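Local coordinates for protein heavy metal cation tricomponent efflux pump ZneA(CzcA-like) (Cupriavidus metallidurans, PDB 4K0J) that probably exports zinc as a Zn(II)/proton antiporter, serving as the inner-membrane pump of a tripartite RND-family heavy-metal efflux system, at residues T45-T51 with S91-F97; I441-A446 with L869-L874; L34-P40 with I382-L387. All coordinates share one frame; numbering follows the deposited sequence.

Contact 1. Residues T45-T51 with S91-F97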
loop_
_atom_site.group_PDB
_atom_site.type_symbol
_atom_site.label_atom_id
_atom_site.label_comp_id
_atom_site.label_asym_id
_atom_site.label_seq_id
_atom_site.Cartn_x
_atom_site.Cartn_y
_atom_site.Cartn_z
ATOM N N THR C 45 13.261 -4.068 10.590
ATOM C CA THR C 45 12.986 -3.535 9.263
ATOM C C THR C 45 14.028 -2.502 8.845
ATOM O O THR C 45 14.016 -1.365 9.319
ATOM C CB THR C 45 11.609 -2.888 9.214
ATOM O OG1 THR C 45 10.699 -3.669 9.993
ATOM C CG2 THR C 45 11.115 -2.814 7.780
ATOM N N THR C 46 14.924 -2.904 7.948
ATOM C CA THR C 46 16.010 -2.035 7.499
ATOM C C THR C 46 16.156 -1.990 5.982
ATOM O O THR C 46 15.720 -2.896 5.275
ATOM C CB THR C 46 17.361 -2.458 8.109
ATOM O OG1 THR C 46 18.414 -1.714 7.488
ATOM C CG2 THR C 46 17.607 -3.945 7.893
ATOM N N SER C 47 16.776 -0.925 5.493
ATOM C CA SER C 47 17.062 -0.788 4.075
ATOM C C SER C 47 18.195 0.206 3.879
ATOM O O SER C 47 18.279 1.211 4.589
ATOM C CB SER C 47 15.822 -0.333 3.311
ATOM O OG SER C 47 16.059 -0.355 1.918
ATOM N N GLN C 48 19.076 -0.081 2.927
ATOM C CA GLN C 48 20.216 0.795 2.665
ATOM C C GLN C 48 20.252 1.311 1.223
ATOM O O GLN C 48 19.855 0.615 0.281
ATOM C CB GLN C 48 21.545 0.124 3.053
ATOM C CG GLN C 48 21.591 -1.380 2.805
ATOM C CD GLN C 48 22.968 -1.976 3.029
ATOM O OE1 GLN C 48 23.924 -1.261 3.325
ATOM N NE2 GLN C 48 23.077 -3.297 2.884
ATOM N N VAL C 49 20.711 2.552 1.076
ATOM C CA VAL C 49 20.861 3.185 -0.233
ATOM C C VAL C 49 22.324 3.234 -0.673
ATOM O O VAL C 49 23.208 3.607 0.096
ATOM C CB VAL C 49 20.230 4.605 -0.273
ATOM C CG1 VAL C 49 20.447 5.335 1.035
ATOM C CG2 VAL C 49 20.791 5.420 -1.435
ATOM N N VAL C 50 22.566 2.842 -1.919
ATOM C CA VAL C 50 23.916 2.749 -2.441
ATOM C C VAL C 50 24.157 3.802 -3.514
ATOM O O VAL C 50 23.596 3.727 -4.610
ATOM C CB VAL C 50 24.178 1.359 -3.046
ATOM C CG1 VAL C 50 25.667 1.119 -3.200
ATOM C CG2 VAL C 50 23.552 0.284 -2.179
ATOM N N THR C 51 24.982 4.793 -3.185
ATOM C CA THR C 51 25.440 5.756 -4.174
ATOM C C THR C 51 26.850 5.359 -4.578
ATOM O O THR C 51 27.815 5.701 -3.895
ATOM C CB THR C 51 25.464 7.198 -3.623
ATOM O OG1 THR C 51 24.224 7.495 -2.970
ATOM C CG2 THR C 51 25.678 8.185 -4.755
ATOM N N SER C 91 29.195 5.703 -1.351
ATOM C CA SER C 91 28.542 6.153 -0.135
ATOM C C SER C 91 27.331 5.266 0.096
ATOM O O SER C 91 26.376 5.309 -0.681
ATOM C CB SER C 91 28.054 7.584 -0.296
ATOM O OG SER C 91 26.859 7.773 0.439
ATOM N N LEU C 92 27.370 4.453 1.146
ATOM C CA LEU C 92 26.226 3.600 1.460
ATOM C C LEU C 92 25.576 3.997 2.782
ATOM O O LEU C 92 26.234 4.072 3.824
ATOM C CB LEU C 92 26.584 2.105 1.417
ATOM C CG LEU C 92 27.477 1.440 2.460
ATOM C CD1 LEU C 92 27.358 -0.061 2.348
ATOM C CD2 LEU C 92 28.908 1.856 2.262
ATOM N N ILE C 93 24.278 4.269 2.725
ATOM C CA ILE C 93 23.560 4.768 3.888
ATOM C C ILE C 93 22.574 3.738 4.401
ATOM O O ILE C 93 21.683 3.319 3.674
ATOM C CB ILE C 93 22.800 6.059 3.553
ATOM C CG1 ILE C 93 23.782 7.209 3.305
ATOM C CG2 ILE C 93 21.812 6.397 4.653
ATOM C CD1 ILE C 93 23.121 8.502 2.887
ATOM N N THR C 94 22.740 3.325 5.653
ATOM C CA THR C 94 21.850 2.338 6.249
ATOM C C THR C 94 20.754 3.022 7.059
ATOM O O THR C 94 21.037 3.904 7.867
ATOM C CB THR C 94 22.623 1.348 7.147
ATOM O OG1 THR C 94 23.502 0.556 6.341
ATOM C CG2 THR C 94 21.667 0.424 7.878
ATOM N N VAL C 95 19.503 2.626 6.827
ATOM C CA VAL C 95 18.395 3.113 7.643
ATOM C C VAL C 95 17.614 1.961 8.244
ATOM O O VAL C 95 17.115 1.109 7.518
ATOM C CB VAL C 95 17.415 3.989 6.844
ATOM C CG1 VAL C 95 16.153 4.251 7.664
ATOM C CG2 VAL C 95 18.072 5.295 6.453
ATOM N N VAL C 96 17.514 1.935 9.570
ATOM C CA VAL C 96 16.653 0.977 10.245
ATOM C C VAL C 96 15.446 1.715 10.813
ATOM O O VAL C 96 15.573 2.829 11.325
ATOM C CB VAL C 96 17.414 0.161 11.322
ATOM C CG1 VAL C 96 18.827 0.690 11.499
ATOM C CG2 VAL C 96 16.666 0.155 12.650
ATOM N N PHE C 97 14.276 1.092 10.691
ATOM C CA PHE C 97 12.998 1.725 11.015
ATOM C C PHE C 97 12.442 1.298 12.370
ATOM O O PHE C 97 13.008 0.438 13.044
ATOM C CB PHE C 97 11.967 1.411 9.932
ATOM C CG PHE C 97 12.292 2.001 8.589
ATOM C CD1 PHE C 97 13.238 1.413 7.767
ATOM C CD2 PHE C 97 11.641 3.136 8.142
ATOM C CE1 PHE C 97 13.535 1.953 6.532
ATOM C CE2 PHE C 97 11.933 3.677 6.902
ATOM C CZ PHE C 97 12.881 3.084 6.097
#
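V49 and I93 lie side by side on one face of the sheet, and the nearest carbons are V49 CG1 and I93 CB, 3.5 Å apart. CG1 gets there because chi1 of 37° sets it between the backbone N and carbonyl carbon, turned to the neighbouring strand. At the T45–F97 end, the F97 ring turns its edge to T45 O, which lies in the ring plane 3.3 Å from F97 CD1; the same oxygen takes the F97 N-H at 2.8 Å. V95 O has two donors: S47 N at 2.9 Å, nearly straight down the carbonyl, and T46 OG1 at 3.1 Å, from 57° above the carbonyl plane. T46 reaches it with OG1 opposite its own backbone N, chi1 171°. Paired backbone bonds at S47–V95, V49–I93 and T51–S91 fix the antiparallel register, with T46–V96, Q48–T94 and V50–L92 as the non-hydrogen-bonded pairs between them. Further out, helix 62-73 packs on the face of T51, I93 and V95, and its T66 bonds S91 OG. K659 of helix 653-660 touches T46, Q48 and T94 on the other face, while D128 holds Q48 N beside strand 126-127. With strand 79-87 flanking 91-97, the order 4-1-3-2 and the helices 62-73 and 103-113 between strands give the ferredoxin-like βαββαβ fold found in RND porter subdomains.

Contact 2. Residues I441-A446 with L869-L874; sequences IVIITA and LMFVLL
L873 of helix 848-873 and T445 of helix 433-447 meet tip to tip, L873 CD1 standing 3.7 Å from T445 CG2. This is the close-packed part of the contact. The same CD1 also reaches I441, whose CG2 is 3.8 Å away and whose side chain crosses that of L873 at about a right angle, so one leucine methyl sits against two residues a helical turn apart. V442 slides past L873 in the opposite direction, and its CG2 continues to L874 CD1 at 3.6 Å; helix 911-939 adds V925 against V442 and I929 against L874. No hydrogen bond joins the two segments: the contact is largely apolar, mostly methyl groups, between two predicted transmembrane helices, the fifth and eighth of the twelve expected for an RND permease. They run antiparallel, 167° between their directions, and the axes of the short segments come no nearer than 9.8 Å, a spacing that the side chains bridge. Packing is sparser around M870. Its chain runs out extended and bends only at the last torsion, chi3 -62°, which brings CE to 4.0 Å from A446 CB, whereas its CG is still 4.5 Å from V442 CG1. Both M870 and A446 are buried. L869, by contrast, lies on the surface, where its CD1 and CB lie alongside T445 OG1, an apolar touch.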
loop_
_atom_site.group_PDB
_atom_site.type_symbol
_atom_site.label_atom_id
_atom_site.label_comp_id
_atom_site.label_asym_id
_atom_site.label_seq_id
_atom_site.Cartn_x
_atom_site.Cartn_y
_atom_site.Cartn_z
ATOM N N ILE C 441 -7.234 -20.693 33.493
ATOM C CA ILE C 441 -7.344 -19.330 32.984
ATOM C C ILE C 441 -6.273 -18.464 33.646
ATOM O O ILE C 441 -5.881 -17.428 33.113
ATOM C CB ILE C 441 -8.750 -18.714 33.182
ATOM C CG1 ILE C 441 -8.953 -17.534 32.226
ATOM C CG2 ILE C 441 -8.965 -18.276 34.621
ATOM C CD1 ILE C 441 -10.235 -16.764 32.462
ATOM N N VAL C 442 -5.797 -18.904 34.807
ATOM C CA VAL C 442 -4.694 -18.231 35.478
ATOM C C VAL C 442 -3.373 -18.547 34.787
ATOM O O VAL C 442 -2.547 -17.661 34.598
ATOM C CB VAL C 442 -4.626 -18.581 36.985
ATOM C CG1 VAL C 442 -3.225 -18.367 37.529
ATOM C CG2 VAL C 442 -5.618 -17.733 37.762
ATOM N N ILE C 443 -3.172 -19.799 34.389
ATOM C CA ILE C 443 -1.942 -20.132 33.675
ATOM C C ILE C 443 -1.947 -19.501 32.279
ATOM O O ILE C 443 -0.891 -19.221 31.705
ATOM C CB ILE C 443 -1.680 -21.657 33.609
ATOM C CG1 ILE C 443 -0.249 -21.937 33.155
ATOM C CG2 ILE C 443 -2.646 -22.339 32.679
ATOM C CD1 ILE C 443 0.070 -23.409 33.032
ATOM N N ILE C 444 -3.142 -19.252 31.749
ATOM C CA ILE C 444 -3.280 -18.557 30.471
ATOM C C ILE C 444 -3.034 -17.054 30.612
ATOM O O ILE C 444 -2.338 -16.455 29.795
ATOM C CB ILE C 444 -4.654 -18.822 29.822
ATOM C CG1 ILE C 444 -4.580 -20.061 28.931
ATOM C CG2 ILE C 444 -5.107 -17.633 28.994
ATOM C CD1 ILE C 444 -5.872 -20.375 28.204
ATOM N N THR C 445 -3.591 -16.450 31.657
ATOM C CA THR C 445 -3.376 -15.030 31.905
ATOM C C THR C 445 -1.928 -14.777 32.312
ATOM O O THR C 445 -1.429 -13.660 32.189
ATOM C CB THR C 445 -4.322 -14.472 32.992
ATOM O OG1 THR C 445 -4.431 -13.052 32.849
ATOM C CG2 THR C 445 -3.800 -14.781 34.381
ATOM N N ALA C 446 -1.256 -15.822 32.786
ATOM C CA ALA C 446 0.137 -15.710 33.198
ATOM C C ALA C 446 1.041 -15.889 31.994
ATOM O O ALA C 446 2.044 -15.196 31.850
ATOM C CB ALA C 446 0.464 -16.737 34.266
ATOM N N LEU C 869 -3.878 -9.026 37.406
ATOM C CA LEU C 869 -4.942 -9.921 36.959
ATOM C C LEU C 869 -4.932 -11.241 37.724
ATOM O O LEU C 869 -5.986 -11.771 38.078
ATOM C CB LEU C 869 -4.818 -10.193 35.457
ATOM C CG LEU C 869 -4.938 -8.977 34.538
ATOM C CD1 LEU C 869 -4.768 -9.388 33.082
ATOM C CD2 LEU C 869 -6.272 -8.280 34.753
ATOM N N MET C 870 -3.732 -11.762 37.973
ATOM C CA MET C 870 -3.562 -13.022 38.691
ATOM C C MET C 870 -4.215 -12.969 40.064
ATOM O O MET C 870 -4.859 -13.924 40.489
ATOM C CB MET C 870 -2.077 -13.363 38.828
ATOM C CG MET C 870 -1.794 -14.637 39.600
ATOM S SD MET C 870 -0.032 -15.015 39.668
ATOM C CE MET C 870 0.335 -15.240 37.929
ATOM N N PHE C 871 -4.048 -11.845 40.751
ATOM C CA PHE C 871 -4.700 -11.638 42.035
ATOM C C PHE C 871 -6.186 -11.409 41.811
ATOM O O PHE C 871 -7.016 -11.827 42.618
ATOM C CB PHE C 871 -4.085 -10.441 42.759
ATOM C CG PHE C 871 -4.650 -10.200 44.134
ATOM C CD1 PHE C 871 -5.737 -9.359 44.315
ATOM C CD2 PHE C 871 -4.082 -10.801 45.245
ATOM C CE1 PHE C 871 -6.252 -9.131 45.577
ATOM C CE2 PHE C 871 -4.591 -10.573 46.510
ATOM C CZ PHE C 871 -5.678 -9.740 46.675
ATOM N N VAL C 872 -6.512 -10.746 40.704
ATOM C CA VAL C 872 -7.900 -10.453 40.363
ATOM C C VAL C 872 -8.697 -11.725 40.086
ATOM O O VAL C 872 -9.808 -11.890 40.590
ATOM C CB VAL C 872 -7.999 -9.485 39.170
ATOM C CG1 VAL C 872 -9.372 -9.566 38.523
ATOM C CG2 VAL C 872 -7.721 -8.066 39.633
ATOM N N LEU C 873 -8.127 -12.622 39.288
ATOM C CA LEU C 873 -8.747 -13.923 39.057
ATOM C C LEU C 873 -8.817 -14.701 40.366
ATOM O O LEU C 873 -9.826 -15.336 40.674
ATOM C CB LEU C 873 -7.967 -14.718 38.009
ATOM C CG LEU C 873 -8.071 -14.200 36.575
ATOM C CD1 LEU C 873 -7.233 -15.047 35.636
ATOM C CD2 LEU C 873 -9.523 -14.181 36.130
ATOM N N LEU C 874 -7.742 -14.624 41.142
ATOM C CA LEU C 874 -7.671 -15.307 42.425
ATOM C C LEU C 874 -8.474 -14.601 43.508
ATOM O O LEU C 874 -8.429 -14.995 44.670
ATOM C CB LEU C 874 -6.218 -15.469 42.872
ATOM C CG LEU C 874 -5.662 -16.884 42.709
ATOM C CD1 LEU C 874 -6.020 -17.441 41.343
ATOM C CD2 LEU C 874 -4.156 -16.907 42.922
#

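Contact 3. Residues L34-P40 with I382-L387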
loop_
_atom_site.group_PDB
_atom_site.type_symbol
_atom_site.label_atom_id
_atom_site.label_comp_id
_atom_site.label_asym_id
_atom_site.label_seq_id
_atom_site.Cartn_x
_atom_site.Cartn_y
_atom_site.Cartn_z
ATOM N N LEU C 34 1.450 -25.136 7.344
ATOM C CA LEU C 34 2.058 -24.196 8.276
ATOM C C LEU C 34 3.539 -23.982 7.936
ATOM O O LEU C 34 4.261 -24.944 7.661
ATOM C CB LEU C 34 1.893 -24.699 9.713
ATOM C CG LEU C 34 1.258 -23.726 10.711
ATOM C CD1 LEU C 34 -0.036 -23.151 10.156
ATOM C CD2 LEU C 34 1.008 -24.407 12.048
ATOM N N PRO C 35 3.992 -22.715 7.949
ATOM C CA PRO C 35 5.365 -22.376 7.556
ATOM C C PRO C 35 6.410 -22.823 8.572
ATOM O O PRO C 35 6.262 -22.591 9.771
ATOM C CB PRO C 35 5.335 -20.849 7.472
ATOM C CG PRO C 35 4.265 -20.446 8.427
ATOM C CD PRO C 35 3.221 -21.524 8.346
ATOM N N LEU C 36 7.466 -23.460 8.081
ATOM C CA LEU C 36 8.561 -23.894 8.936
ATOM C C LEU C 36 9.570 -22.777 9.134
ATOM O O LEU C 36 10.137 -22.262 8.171
ATOM C CB LEU C 36 9.262 -25.112 8.338
ATOM C CG LEU C 36 8.653 -26.477 8.643
ATOM C CD1 LEU C 36 9.401 -27.559 7.884
ATOM C CD2 LEU C 36 8.679 -26.742 10.143
ATOM N N GLU C 37 9.789 -22.409 10.390
ATOM C CA GLU C 37 10.792 -21.416 10.728
ATOM C C GLU C 37 11.723 -21.954 11.808
ATOM O O GLU C 37 11.322 -22.122 12.955
ATOM C CB GLU C 37 10.127 -20.113 11.166
ATOM C CG GLU C 37 9.270 -19.487 10.083
ATOM C CD GLU C 37 8.664 -18.170 10.507
ATOM O OE1 GLU C 37 9.078 -17.636 11.558
ATOM O OE2 GLU C 37 7.771 -17.669 9.787
ATOM N N ALA C 38 12.964 -22.237 11.428
ATOM C CA ALA C 38 13.943 -22.803 12.351
ATOM C C ALA C 38 14.766 -21.708 13.008
ATOM O O ALA C 38 15.236 -21.858 14.134
ATOM C CB ALA C 38 14.852 -23.786 11.627
ATOM N N TYR C 39 14.951 -20.609 12.289
ATOM C CA TYR C 39 15.638 -19.448 12.823
ATOM C C TYR C 39 14.819 -18.242 12.416
ATOM O O TYR C 39 14.975 -17.732 11.306
ATOM C CB TYR C 39 17.047 -19.347 12.243
ATOM C CG TYR C 39 17.991 -18.470 13.043
ATOM C CD1 TYR C 39 19.026 -19.029 13.776
ATOM C CD2 TYR C 39 17.847 -17.087 13.063
ATOM C CE1 TYR C 39 19.889 -18.243 14.504
ATOM C CE2 TYR C 39 18.704 -16.292 13.792
ATOM C CZ TYR C 39 19.726 -16.874 14.513
ATOM O OH TYR C 39 20.595 -16.092 15.247
ATOM N N PRO C 40 13.930 -17.790 13.309
ATOM C CA PRO C 40 12.972 -16.711 13.048
ATOM C C PRO C 40 13.668 -15.458 12.540
ATOM O O PRO C 40 14.797 -15.200 12.952
ATOM C CB PRO C 40 12.369 -16.443 14.427
ATOM C CG PRO C 40 12.556 -17.708 15.173
ATOM C CD PRO C 40 13.849 -18.276 14.696
ATOM N N ILE C 382 -0.096 -17.757 12.185
ATOM C CA ILE C 382 1.073 -17.862 13.051
ATOM C C ILE C 382 2.001 -18.963 12.553
ATOM O O ILE C 382 1.550 -20.063 12.233
ATOM C CB ILE C 382 0.653 -18.135 14.511
ATOM C CG1 ILE C 382 -0.183 -16.968 15.029
ATOM C CG2 ILE C 382 1.867 -18.353 15.410
ATOM C CD1 ILE C 382 -0.943 -17.283 16.280
ATOM N N PRO C 383 3.306 -18.665 12.473
ATOM C CA PRO C 383 4.264 -19.662 11.985
ATOM C C PRO C 383 4.490 -20.780 12.994
ATOM O O PRO C 383 3.951 -20.742 14.101
ATOM C CB PRO C 383 5.550 -18.851 11.815
ATOM C CG PRO C 383 5.420 -17.751 12.813
ATOM C CD PRO C 383 3.962 -17.387 12.800
ATOM N N ALA C 384 5.286 -21.767 12.600
ATOM C CA ALA C 384 5.656 -22.855 13.489
ATOM C C ALA C 384 7.136 -22.765 13.851
ATOM O O ALA C 384 7.955 -23.540 13.358
ATOM C CB ALA C 384 5.343 -24.188 12.844
ATOM N N ASN C 385 7.472 -21.799 14.701
ATOM C CA ASN C 385 8.815 -21.690 15.253
ATOM C C ASN C 385 9.249 -22.972 15.952
ATOM O O ASN C 385 8.715 -23.336 16.996
ATOM C CB ASN C 385 8.889 -20.531 16.246
ATOM C CG ASN C 385 9.418 -19.260 15.625
ATOM O OD1 ASN C 385 9.617 -19.177 14.412
ATOM N ND2 ASN C 385 9.645 -18.252 16.459
ATOM N N LEU C 386 10.225 -23.655 15.372
ATOM C CA LEU C 386 10.739 -24.873 15.964
ATOM C C LEU C 386 11.517 -24.568 17.236
ATOM O O LEU C 386 11.519 -25.364 18.170
ATOM C CB LEU C 386 11.623 -25.601 14.957
ATOM C CG LEU C 386 10.943 -25.855 13.611
ATOM C CD1 LEU C 386 11.973 -26.060 12.515
ATOM C CD2 LEU C 386 10.003 -27.050 13.698
ATOM N N LEU C 387 12.174 -23.410 17.271
ATOM C CA LEU C 387 12.953 -23.000 18.439
ATOM C C LEU C 387 12.083 -22.828 19.675
ATOM O O LEU C 387 12.538 -23.051 20.797
ATOM C CB LEU C 387 13.700 -21.694 18.169
ATOM C CG LEU C 387 14.933 -21.752 17.267
ATOM C CD1 LEU C 387 15.700 -20.435 17.314
ATOM C CD2 LEU C 387 15.830 -22.922 17.652
#
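E37 runs across P383 and N385, and its side chain can be followed past both. CB is 3.4 Å from N385 OD1. With chi1 at -61° CG stands beside the backbone N, and the chain then runs extended, chi2 -178°, carrying CG past P383 CB at 4.2 Å. CD and OE2 come up against the CB corner of the proline, at its rim; the nearest atom to both is P383 CB. OE1 ends 3.3 Å from N385 OD1, two acceptors with no hydrogen bond between them, the carboxylate and amide planes lying 65° apart. N385 ND2 makes weak bonds to the carbonyls of K459 and L460, which probably help to place the amide; P40 CG packs against the same group. The backbones form a short parallel ladder: A384 N gives its hydrogen to P35 O at 3.1 Å and L386 N to E37 O at 3.1 Å. On the face away from E37, L36 CD2 meets L386 CD2 at 3.8 Å, and A38 CB rests on L386 CD1 at the same distance. Strands 36-37 and 384-385 thus make a two-stranded sheet just after transmembrane helix 13-31 and just ahead of helix 386-389. T330, V331 and V334 of helix 323-353 back L386, P463 of helix 463-479 lies against P383 and N385, and M377 and H378 of helix 365-379 touch L34.

The three contacts lie at different levels of one chain: contact 2 is among the predicted transmembrane helices, and, as in related RND pumps, contact 3 probably lies where the helices give way to the periplasmic part and contact 1 in the porter domain. Contact 3 is in the middle, its centre about 28 Å from the centre of each of the others, which are about 44 Å apart. None of them touch; the nearest atoms of contacts 1 and 3 are about 11 Å apart, those of contacts 2 and 3 about 13 Å. Strand 46-52 follows strand 36-37 directly, so the chain passes from contact 3 into contact 1, which is nested within the loop that contact 3 closes. Contact 2 opens only after that loop has closed.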